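PDB 2E85: hydrogenase 3 maturation protease from Escherichia coli, which cleaves a 32-residue peptide from the C-terminus of HycE, the precursor of the large subunit of hydrogenase 3, during its maturation. Local coordinates for residues D80-D83 with I84-F88; L100-Q103 with L104-D107; A134-T137 with V138-L142. The protein carries 1 engineered substitution. All blocks are in the same frame, centred on the assembly; numbering follows the deposited sequence.

Interaction 1 (D80-D83 with I84-F88); sequences DPDD and IAEMF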
ATOM      1  N   ASP B  80       6.417   4.492 -16.856  1.00 13.99           N
ATOM      2  CA  ASP B  80       7.521   4.904 -16.001  1.00 15.89           C
ATOM      3  C   ASP B  80       7.023   5.168 -14.573  1.00 16.53           C
ATOM      4  O   ASP B  80       5.958   5.778 -14.387  1.00 14.69           O
ATOM      5  CB  ASP B  80       8.146   6.165 -16.600  1.00 16.63           C
ATOM      6  CG  ASP B  80       9.389   6.625 -15.861  1.00 21.73           C
ATOM      7  OD1 ASP B  80       9.281   7.142 -14.731  1.00 25.38           O
ATOM      8  OD2 ASP B  80      10.494   6.496 -16.443  1.00 27.17           O
ATOM      9  N   PRO B  81       7.776   4.709 -13.552  1.00 18.49           N
ATOM     10  CA  PRO B  81       7.301   4.886 -12.180  1.00 20.40           C
ATOM     11  C   PRO B  81       7.016   6.338 -11.781  1.00 21.48           C
ATOM     12  O   PRO B  81       6.132   6.591 -10.943  1.00 22.43           O
ATOM     13  CB  PRO B  81       8.430   4.269 -11.348  1.00 20.77           C
ATOM     14  CG  PRO B  81       9.011   3.268 -12.233  1.00 20.17           C
ATOM     15  CD  PRO B  81       9.061   3.993 -13.558  1.00 19.00           C
ATOM     16  N   ASP B  82       7.728   7.289 -12.388  1.00 22.70           N
ATOM     17  CA  ASP B  82       7.453   8.711 -12.186  1.00 23.09           C
ATOM     18  C   ASP B  82       6.069   9.105 -12.702  1.00 21.75           C
ATOM     19  O   ASP B  82       5.401   9.963 -12.109  1.00 21.70           O
ATOM     20  CB  ASP B  82       8.551   9.563 -12.862  1.00 24.11           C
ATOM     21  CG  ASP B  82       8.099  10.991 -13.184  1.00 27.40           C
ATOM     22  OD1 ASP B  82       7.449  11.226 -14.241  1.00 31.63           O
ATOM     23  OD2 ASP B  82       8.432  11.902 -12.392  1.00 33.57           O
ATOM     24  N   ASP B  83       5.662   8.495 -13.818  1.00 19.81           N
ATOM     25  CA  ASP B  83       4.382   8.765 -14.462  1.00 17.98           C
ATOM     26  C   ASP B  83       3.274   8.066 -13.691  1.00 16.63           C
ATOM     27  O   ASP B  83       2.191   8.622 -13.519  1.00 16.12           O
ATOM     28  CB  ASP B  83       4.407   8.324 -15.925  1.00 18.07           C
ATOM     29  CG  ASP B  83       5.230   9.270 -16.792  1.00 20.51           C
ATOM     30  OD1 ASP B  83       5.225  10.494 -16.503  1.00 25.77           O
ATOM     31  OD2 ASP B  83       5.896   8.802 -17.732  1.00 19.61           O
ATOM     32  N   ILE B  84       3.554   6.865 -13.196  1.00 14.80           N
ATOM     33  CA  ILE B  84       2.647   6.250 -12.207  1.00 13.60           C
ATOM     34  C   ILE B  84       2.284   7.194 -11.060  1.00 14.44           C
ATOM     35  O   ILE B  84       1.107   7.332 -10.747  1.00 14.61           O
ATOM     36  CB  ILE B  84       3.193   4.911 -11.669  1.00 13.15           C
ATOM     37  CG1 ILE B  84       3.385   3.950 -12.850  1.00 13.47           C
ATOM     38  CG2 ILE B  84       2.239   4.293 -10.620  1.00 12.55           C
ATOM     39  CD1 ILE B  84       2.165   3.320 -13.495  1.00 14.79           C
ATOM     40  N   ALA B  85       3.283   7.864 -10.470  1.00 15.09           N
ATOM     41  CA  ALA B  85       3.039   8.828  -9.393  1.00 15.84           C
ATOM     42  C   ALA B  85       2.241  10.060  -9.845  1.00 17.34           C
ATOM     43  O   ALA B  85       1.253  10.468  -9.200  1.00 16.01           O
ATOM     44  CB  ALA B  85       4.371   9.230  -8.734  1.00 16.93           C
ATOM     45  N   GLU B  86       2.668  10.640 -10.964  1.00 18.37           N
ATOM     46  CA  GLU B  86       2.085  11.868 -11.511  1.00 20.15           C
ATOM     47  C   GLU B  86       0.646  11.718 -11.968  1.00 19.49           C
ATOM     48  O   GLU B  86      -0.131  12.683 -11.923  1.00 19.17           O
ATOM     49  CB  GLU B  86       2.951  12.388 -12.667  1.00 20.26           C
ATOM     50  CG  GLU B  86       4.140  13.209 -12.210  1.00 23.60           C
ATOM     51  CD  GLU B  86       4.997  13.766 -13.348  1.00 24.25           C
ATOM     52  OE1 GLU B  86       4.444  14.154 -14.410  1.00 29.46           O
ATOM     53  OE2 GLU B  86       6.231  13.855 -13.147  1.00 29.60           O
ATOM     54  N   MET B  87       0.312  10.513 -12.425  1.00 18.61           N
ATOM     55  CA  MET B  87      -0.990  10.178 -12.936  1.00 18.36           C
ATOM     56  C   MET B  87      -2.009   9.889 -11.797  1.00 16.47           C
ATOM     57  O   MET B  87      -3.189   9.780 -12.064  1.00 16.77           O
ATOM     58  CB  MET B  87      -0.914   8.940 -13.840  1.00 18.31           C
ATOM     59  CG  MET B  87      -0.123   9.051 -15.173  1.00 21.54           C
ATOM     60  SD  MET B  87      -0.036   7.399 -15.983  1.00 20.79           S
ATOM     61  CE  MET B  87      -1.726   7.260 -16.536  1.00 26.89           C
ATOM     62  N   PHE B  88      -1.528   9.762 -10.568  1.00 15.76           N
ATOM     63  CA  PHE B  88      -2.336   9.293  -9.403  1.00 15.68           C
ATOM     64  C   PHE B  88      -3.036   7.967  -9.693  1.00 15.04           C
ATOM     65  O   PHE B  88      -4.216   7.767  -9.348  1.00 14.86           O
ATOM     66  CB  PHE B  88      -3.339  10.361  -8.920  1.00 16.84           C
ATOM     67  CG  PHE B  88      -2.684  11.600  -8.375  1.00 18.92           C
ATOM     68  CD1 PHE B  88      -2.374  11.706  -7.012  1.00 20.79           C
ATOM     69  CD2 PHE B  88      -2.359  12.660  -9.225  1.00 21.31           C
ATOM     70  CE1 PHE B  88      -1.756  12.863  -6.504  1.00 19.67           C
ATOM     71  CE2 PHE B  88      -1.735  13.815  -8.732  1.00 21.66           C
ATOM     72  CZ  PHE B  88      -1.430  13.915  -7.370  1.00 21.79           C
TER
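The carboxylates of D82 and E86, one turn apart on the short helix 81-86, approach with their planes 81° apart; the helix is capped by D80 at its N-terminal end and followed by a Schellman motif at F88. E86 OE2 lies 3.0 Å from D82 OD2, and D82 OD1 is almost as near to that oxygen. The ring of F88 has A85 O over one face, offset toward the rim. D82 reaches E86 because CG stands opposite its own backbone N (chi1 158°), while the glutamate runs extended past CG and crosses it. Two acid groups this close probably raise the proton affinity of one of them. Along the helix I84 N, A85 N and E86 N bond back to the carbonyls of D80, P81 and D82, and F88, with positive phi, follows. I84 is the buried residue, its CG1 3.5 Å from D80 O and its side chain packed on I79, M89 and L97. M87, its chain bent at chi3, lies beside D83 and packs on V156; an alanine here would probably open a gap beside V156. F88 packs on R54 of the second subunit. At the N-terminal end D80 serves the helix twice: its carbonyl receives I84 N at 2.9 Å, nearly in line with the C=O, and its side chain caps the first turn, D82 N bonding to the anti lone pair of D80 OD1 at 2.8 Å.

Interaction 2 (L100-Q103 with L104-D107); sequences LIDQ and LKED. With CA (calcium ion), chain G.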
ATOM      1  N   LEU B 100       3.784   1.371  -3.862  1.00 17.29           N
ATOM      2  CA  LEU B 100       4.163  -0.031  -3.997  1.00 17.08           C
ATOM      3  C   LEU B 100       5.314  -0.211  -4.964  1.00 15.76           C
ATOM      4  O   LEU B 100       6.251  -0.933  -4.659  1.00 14.10           O
ATOM      5  CB  LEU B 100       2.997  -0.870  -4.481  1.00 17.51           C
ATOM      6  CG  LEU B 100       1.750  -0.904  -3.609  1.00 21.60           C
ATOM      7  CD1 LEU B 100       1.160   0.490  -3.600  1.00 24.70           C
ATOM      8  CD2 LEU B 100       0.758  -1.897  -4.191  1.00 23.17           C
ATOM      9  N   ILE B 101       5.236   0.445  -6.124  1.00 14.62           N
ATOM     10  CA  ILE B 101       6.274   0.282  -7.166  1.00 14.38           C
ATOM     11  C   ILE B 101       7.628   0.799  -6.693  1.00 14.22           C
ATOM     12  O   ILE B 101       8.648   0.122  -6.866  1.00 13.99           O
ATOM     13  CB  ILE B 101       5.913   1.013  -8.491  1.00 14.92           C
ATOM     14  CG1 ILE B 101       4.548   0.548  -9.014  1.00 17.38           C
ATOM     15  CG2 ILE B 101       7.014   0.800  -9.552  1.00 15.25           C
ATOM     16  CD1 ILE B 101       4.402  -0.953  -9.366  1.00 14.79           C
ATOM     17  N   ASP B 102       7.627   2.003  -6.117  1.00 13.43           N
ATOM     18  CA  ASP B 102       8.870   2.638  -5.673  1.00 13.47           C
ATOM     19  C   ASP B 102       9.555   1.791  -4.587  1.00 12.44           C
ATOM     20  O   ASP B 102      10.786   1.654  -4.578  1.00 10.80           O
ATOM     21  CB  ASP B 102       8.625   4.073  -5.201  1.00 14.56           C
ATOM     22  CG  ASP B 102       8.100   4.994  -6.314  1.00 18.56           C
ATOM     23  OD1 ASP B 102       8.068   4.579  -7.517  1.00 24.12           O
ATOM     24  OD2 ASP B 102       7.696   6.150  -5.997  1.00 23.37           O
ATOM     25  N   GLN B 103       8.762   1.234  -3.670  1.00 11.02           N
ATOM     26  CA  GLN B 103       9.305   0.377  -2.598  1.00 11.27           C
ATOM     27  C   GLN B 103       9.777  -0.963  -3.126  1.00 10.93           C
ATOM     28  O   GLN B 103      10.797  -1.470  -2.696  1.00 11.92           O
ATOM     29  CB  GLN B 103       8.299   0.193  -1.472  1.00 11.71           C
ATOM     30  CG  GLN B 103       8.104   1.489  -0.674  1.00 13.93           C
ATOM     31  CD  GLN B 103       9.428   1.962  -0.058  1.00 16.00           C
ATOM     32  OE1 GLN B 103      10.096   1.182   0.618  1.00 14.05           O
ATOM     33  NE2 GLN B 103       9.819   3.223  -0.319  1.00 17.59           N
ATOM     34  N   LEU B 104       9.033  -1.535  -4.065  1.00 10.56           N
ATOM     35  CA  LEU B 104       9.504  -2.764  -4.702  1.00 10.67           C
ATOM     36  C   LEU B 104      10.839  -2.521  -5.400  1.00 11.39           C
ATOM     37  O   LEU B 104      11.741  -3.364  -5.319  1.00 11.55           O
ATOM     38  CB  LEU B 104       8.483  -3.268  -5.715  1.00 11.59           C
ATOM     39  CG  LEU B 104       7.229  -3.874  -5.072  1.00 11.06           C
ATOM     40  CD1 LEU B 104       6.111  -3.966  -6.114  1.00 12.38           C
ATOM     41  CD2 LEU B 104       7.496  -5.232  -4.411  1.00 12.28           C
ATOM     42  N   LYS B 105      10.968  -1.371  -6.053  1.00 12.84           N
ATOM     43  CA  LYS B 105      12.202  -1.046  -6.790  1.00 14.85           C
ATOM     44  C   LYS B 105      13.419  -0.965  -5.885  1.00 16.28           C
ATOM     45  O   LYS B 105      14.555  -1.223  -6.318  1.00 16.67           O
ATOM     46  CB  LYS B 105      12.070   0.268  -7.558  1.00 15.79           C
ATOM     47  CG  LYS B 105      11.425   0.109  -8.933  1.00 18.58           C
ATOM     48  CD  LYS B 105      11.447   1.395  -9.725  1.00 21.77           C
ATOM     49  CE  LYS B 105      10.448   2.380  -9.144  1.00 26.94           C
ATOM     50  NZ  LYS B 105      10.830   3.806  -9.287  1.00 29.28           N
ATOM     51  N   GLU B 106      13.194  -0.603  -4.633  1.00 17.01           N
ATOM     52  CA  GLU B 106      14.287  -0.562  -3.663  1.00 19.85           C
ATOM     53  C   GLU B 106      14.756  -1.954  -3.268  1.00 20.30           C
ATOM     54  O   GLU B 106      15.933  -2.148  -2.937  1.00 21.47           O
ATOM     55  CB  GLU B 106      13.881   0.269  -2.450  1.00 18.97           C
ATOM     56  CG  GLU B 106      13.736   1.748  -2.815  1.00 21.28           C
ATOM     57  CD  GLU B 106      13.201   2.629  -1.682  1.00 22.78           C
ATOM     58  OE1 GLU B 106      13.038   2.138  -0.542  1.00 24.54           O
ATOM     59  OE2 GLU B 106      12.957   3.827  -1.952  1.00 25.64           O
ATOM     60  N   ASP B 107      13.850  -2.920  -3.332  1.00 20.86           N
ATOM     61  CA  ASP B 107      14.141  -4.285  -2.888  1.00 21.76           C
ATOM     62  C   ASP B 107      14.502  -5.237  -4.026  1.00 21.74           C
ATOM     63  O   ASP B 107      15.084  -6.301  -3.783  1.00 22.82           O
ATOM     64  CB  ASP B 107      12.965  -4.849  -2.108  1.00 22.08           C
ATOM     65  CG  ASP B 107      12.759  -4.149  -0.776  1.00 24.44           C
ATOM     66  OD1 ASP B 107      13.626  -3.349  -0.367  1.00 25.43           O
ATOM     67  OD2 ASP B 107      11.723  -4.400  -0.152  1.00 25.98           O
TER
HETATM   68 CA    CA G1005      12.287   0.762   1.175  1.00 20.99          CA
HETATM   69  O   HOH W   1      12.066  -1.218  -0.170  1.00 23.05           O
HETATM   70  O   HOH W   2      12.230   5.476  -0.065  1.00 26.78           O
HETATM   71  O   HOH W   3      14.707   0.314   1.145  1.00 27.89           O
HETATM   72  O   HOH W   4      12.039  -0.473   3.197  1.00 36.62           O
HETATM   73  O   HOH W   5      10.653  -0.808   1.682  1.00 49.43           O
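Q103 and E106, three residues apart on helix 97-108, form an i, i+3 metal site at the interface of the two subunits. Metal bonds come first: Q103 OE1 and E106 OE1 each lie 2.3 Å from the calcium ion, with the amide and carboxylate planes 80° apart. Q103 turns to the metal through a bend at chi2 (-59°), whereas E106 reaches it extended. Four waters and D102 OD1 of the second subunit complete seven ligands. Side-chain hydrogen bonds also cross the interface: Q103 NE2 donates to Q103 OE1 of the second subunit, and D107 OD2 bonds to Y99 OH of the second subunit.

Hydrogen bonds of the helix follow. L104 N and K105 N make sound bonds to L100 O and I101 O, but E106 N is shared between D102 O and Q103 O, both bonds being weak.

Charge pairing is slight: K105 NZ stands 3.4 Å from D102 OD1 in a weak salt bridge, the two chains side by side, while D102 OD2 takes N98 ND2. Among apolar contacts, I101 CG2 meets K105 CE at 3.8 Å; I101 and L104 pack inward on strand 60-66. One metal-bound water, 2.4 Å from the calcium, also donates to Q103 O at 2.8 Å and to D107 OD1 at 2.6 Å.

Interaction 3 (A134-T137 with V138-L142); sequences AVET and VYQRL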
ATOM      1  N   ALA B 134      -3.530  -8.616 -27.230  1.00  7.99           N
ATOM      2  CA  ALA B 134      -2.465  -7.936 -26.477  1.00  7.40           C
ATOM      3  C   ALA B 134      -1.892  -8.926 -25.481  1.00  6.82           C
ATOM      4  O   ALA B 134      -0.676  -8.953 -25.254  1.00  7.53           O
ATOM      5  CB  ALA B 134      -3.041  -6.691 -25.726  1.00  6.54           C
ATOM      6  N   VAL B 135      -2.771  -9.717 -24.856  1.00  5.68           N
ATOM      7  CA  VAL B 135      -2.306 -10.704 -23.857  1.00  6.83           C
ATOM      8  C   VAL B 135      -1.408 -11.758 -24.509  1.00  8.08           C
ATOM      9  O   VAL B 135      -0.334 -12.065 -24.009  1.00  6.77           O
ATOM     10  CB  VAL B 135      -3.495 -11.329 -23.047  1.00  7.85           C
ATOM     11  CG1 VAL B 135      -2.957 -12.478 -22.211  1.00  8.22           C
ATOM     12  CG2 VAL B 135      -4.122 -10.233 -22.157  1.00  7.31           C
ATOM     13  N   GLU B 136      -1.826 -12.230 -25.674  1.00  7.94           N
ATOM     14  CA  GLU B 136      -0.932 -13.080 -26.491  1.00  9.75           C
ATOM     15  C   GLU B 136       0.404 -12.414 -26.843  1.00  9.59           C
ATOM     16  O   GLU B 136       1.459 -13.057 -26.786  1.00 10.30           O
ATOM     17  CB  GLU B 136      -1.689 -13.538 -27.740  1.00 11.52           C
ATOM     18  CG  GLU B 136      -0.969 -14.594 -28.582  1.00 14.89           C
ATOM     19  CD  GLU B 136      -0.736 -15.949 -27.891  1.00 21.42           C
ATOM     20  OE1 GLU B 136      -1.411 -16.321 -26.895  1.00 23.22           O
ATOM     21  OE2 GLU B 136       0.139 -16.686 -28.388  1.00 24.95           O
ATOM     22  N   THR B 137       0.369 -11.130 -27.214  1.00  8.87           N
ATOM     23  CA  THR B 137       1.591 -10.424 -27.573  1.00  9.18           C
ATOM     24  C   THR B 137       2.588 -10.405 -26.401  1.00  8.97           C
ATOM     25  O   THR B 137       3.763 -10.710 -26.565  1.00  8.99           O
ATOM     26  CB  THR B 137       1.289  -8.985 -28.091  1.00  9.08           C
ATOM     27  OG1 THR B 137       0.461  -9.080 -29.254  1.00 13.70           O
ATOM     28  CG2 THR B 137       2.577  -8.267 -28.469  1.00 11.06           C
ATOM     29  N   VAL B 138       2.101 -10.084 -25.215  1.00  8.84           N
ATOM     30  CA  VAL B 138       2.942  -9.998 -24.036  1.00  9.21           C
ATOM     31  C   VAL B 138       3.466 -11.410 -23.705  1.00  8.87           C
ATOM     32  O   VAL B 138       4.631 -11.596 -23.405  1.00  8.91           O
ATOM     33  CB  VAL B 138       2.177  -9.343 -22.846  1.00  9.22           C
ATOM     34  CG1 VAL B 138       3.019  -9.385 -21.601  1.00  9.44           C
ATOM     35  CG2 VAL B 138       1.838  -7.868 -23.162  1.00  8.95           C
ATOM     36  N   TYR B 139       2.588 -12.396 -23.813  1.00  8.78           N
ATOM     37  CA  TYR B 139       2.930 -13.778 -23.482  1.00  9.64           C
ATOM     38  C   TYR B 139       4.081 -14.267 -24.342  1.00  9.65           C
ATOM     39  O   TYR B 139       4.989 -14.901 -23.841  1.00 10.27           O
ATOM     40  CB  TYR B 139       1.695 -14.673 -23.637  1.00 10.03           C
ATOM     41  CG  TYR B 139       1.962 -16.152 -23.605  1.00 10.69           C
ATOM     42  CD1 TYR B 139       2.215 -16.813 -22.389  1.00 11.61           C
ATOM     43  CD2 TYR B 139       1.941 -16.898 -24.786  1.00 13.14           C
ATOM     44  CE1 TYR B 139       2.443 -18.174 -22.356  1.00 12.76           C
ATOM     45  CE2 TYR B 139       2.196 -18.238 -24.776  1.00 11.71           C
ATOM     46  CZ  TYR B 139       2.436 -18.876 -23.557  1.00 13.33           C
ATOM     47  OH  TYR B 139       2.677 -20.229 -23.533  1.00 13.37           O
ATOM     48  N   GLN B 140       4.045 -13.906 -25.621  1.00 10.80           N
ATOM     49  CA  GLN B 140       5.057 -14.327 -26.577  1.00 12.75           C
ATOM     50  C   GLN B 140       6.370 -13.583 -26.399  1.00 13.38           C
ATOM     51  O   GLN B 140       7.379 -13.955 -26.998  1.00 15.65           O
ATOM     52  CB  GLN B 140       4.526 -14.174 -27.999  1.00 14.10           C
ATOM     53  CG  GLN B 140       3.412 -15.176 -28.271  1.00 11.48           C
ATOM     54  CD  GLN B 140       3.857 -16.649 -28.378  1.00 15.89           C
ATOM     55  OE1 GLN B 140       5.050 -16.963 -28.419  1.00 18.37           O
ATOM     56  NE2 GLN B 140       2.881 -17.551 -28.457  1.00 14.69           N
ATOM     57  N   ARG B 141       6.372 -12.540 -25.582  1.00 12.69           N
ATOM     58  CA  ARG B 141       7.640 -11.855 -25.339  1.00 11.86           C
ATOM     59  C   ARG B 141       8.283 -12.283 -24.044  1.00 11.02           C
ATOM     60  O   ARG B 141       9.400 -11.884 -23.759  1.00  9.69           O
ATOM     61  CB  ARG B 141       7.491 -10.341 -25.423  1.00 13.06           C
ATOM     62  CG  ARG B 141       7.069  -9.989 -26.843  1.00 16.89           C
ATOM     63  CD  ARG B 141       7.690  -8.790 -27.435  1.00 17.83           C
ATOM     64  NE  ARG B 141       6.787  -8.359 -28.479  1.00 21.12           N
ATOM     65  CZ  ARG B 141       6.552  -7.097 -28.774  1.00 23.74           C
ATOM     66  NH1 ARG B 141       7.228  -6.151 -28.128  1.00 22.28           N
ATOM     67  NH2 ARG B 141       5.669  -6.790 -29.725  1.00 23.68           N
ATOM     68  N   LEU B 142       7.573 -13.090 -23.253  1.00 10.39           N
ATOM     69  CA  LEU B 142       8.111 -13.501 -21.930  1.00 10.29           C
ATOM     70  C   LEU B 142       9.402 -14.321 -22.041  1.00 11.58           C
ATOM     71  O   LEU B 142      10.320 -14.181 -21.233  1.00 10.95           O
ATOM     72  CB  LEU B 142       7.063 -14.268 -21.116  1.00  9.80           C
ATOM     73  CG  LEU B 142       5.854 -13.508 -20.605  1.00  8.80           C
ATOM     74  CD1 LEU B 142       4.858 -14.444 -19.924  1.00  8.00           C
ATOM     75  CD2 LEU B 142       6.232 -12.342 -19.642  1.00 10.76           C
TER
HETATM   76  O   HOH W   6       5.092 -10.779 -28.994  1.00 19.63           O
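Helix 129-141, the last helix of this alpha/beta fold, carries an i, i+4 pair, E136 and Q140, on the side turned from the sheet, while A134 and V138 pack on strands 76-78 and 111-116. Q140 NE2 donates to E136 OE2 at 2.9 Å in a straight bond (179°). The acceptor lies in the amide plane, yet the donor meets the syn side of the carboxylate 31° out of its plane, the two groups being twisted against each other. E136 gets there with CG set opposite its backbone N (chi1 -171°) and a bend at chi2 that brings the carboxylate alongside Q140. Its other oxygen, OE1, forms a salt bridge to K28 of helix 21-31 and lies 4.0 Å from Y139 CD2, obliquely to the ring; the Y139 hydroxyl bonds to A32 O.

A second i, i+4 pair joins T137 and R141, side by side. T137 CG2 touches R141 NH2 at 3.6 Å, and a water donates to T137 O at 2.8 Å and accepts from R141 NE at 3.0 Å. T137 OG1 is turned back to D133 O, and R141 goes on to G149 O through NH1 and to F151 by a cation-pi contact. With K28 on one oxygen and an amide N-H on the other, the E136 carboxylate is probably kept ionised and fixed in rotation.

How the interactions relate
Interactions 1 and 2 sit on successive helices, 81-86 and 97-108, with centres 13 Å apart, and they touch through the proline that opens the first: P81 CB lies 3.2 Å from K105 NZ and 3.9 Å from D102 OD1. Interaction 3 is on the opposite side of the chain's centre, about 24 Å from each of the others between centres and about 15 Å between nearest atoms. Each has a side chain within about 8 to 10 Å of a residue of the nickel site inferred by similarity: I84 about 8 Å from D65, L100 about 8 Å from H93, and V135 about 10 Å from D19, between side chains. In this crystal D19 and D65 hold a calcium ion. Only interaction 2 itself binds a metal ion, at the subunit interface.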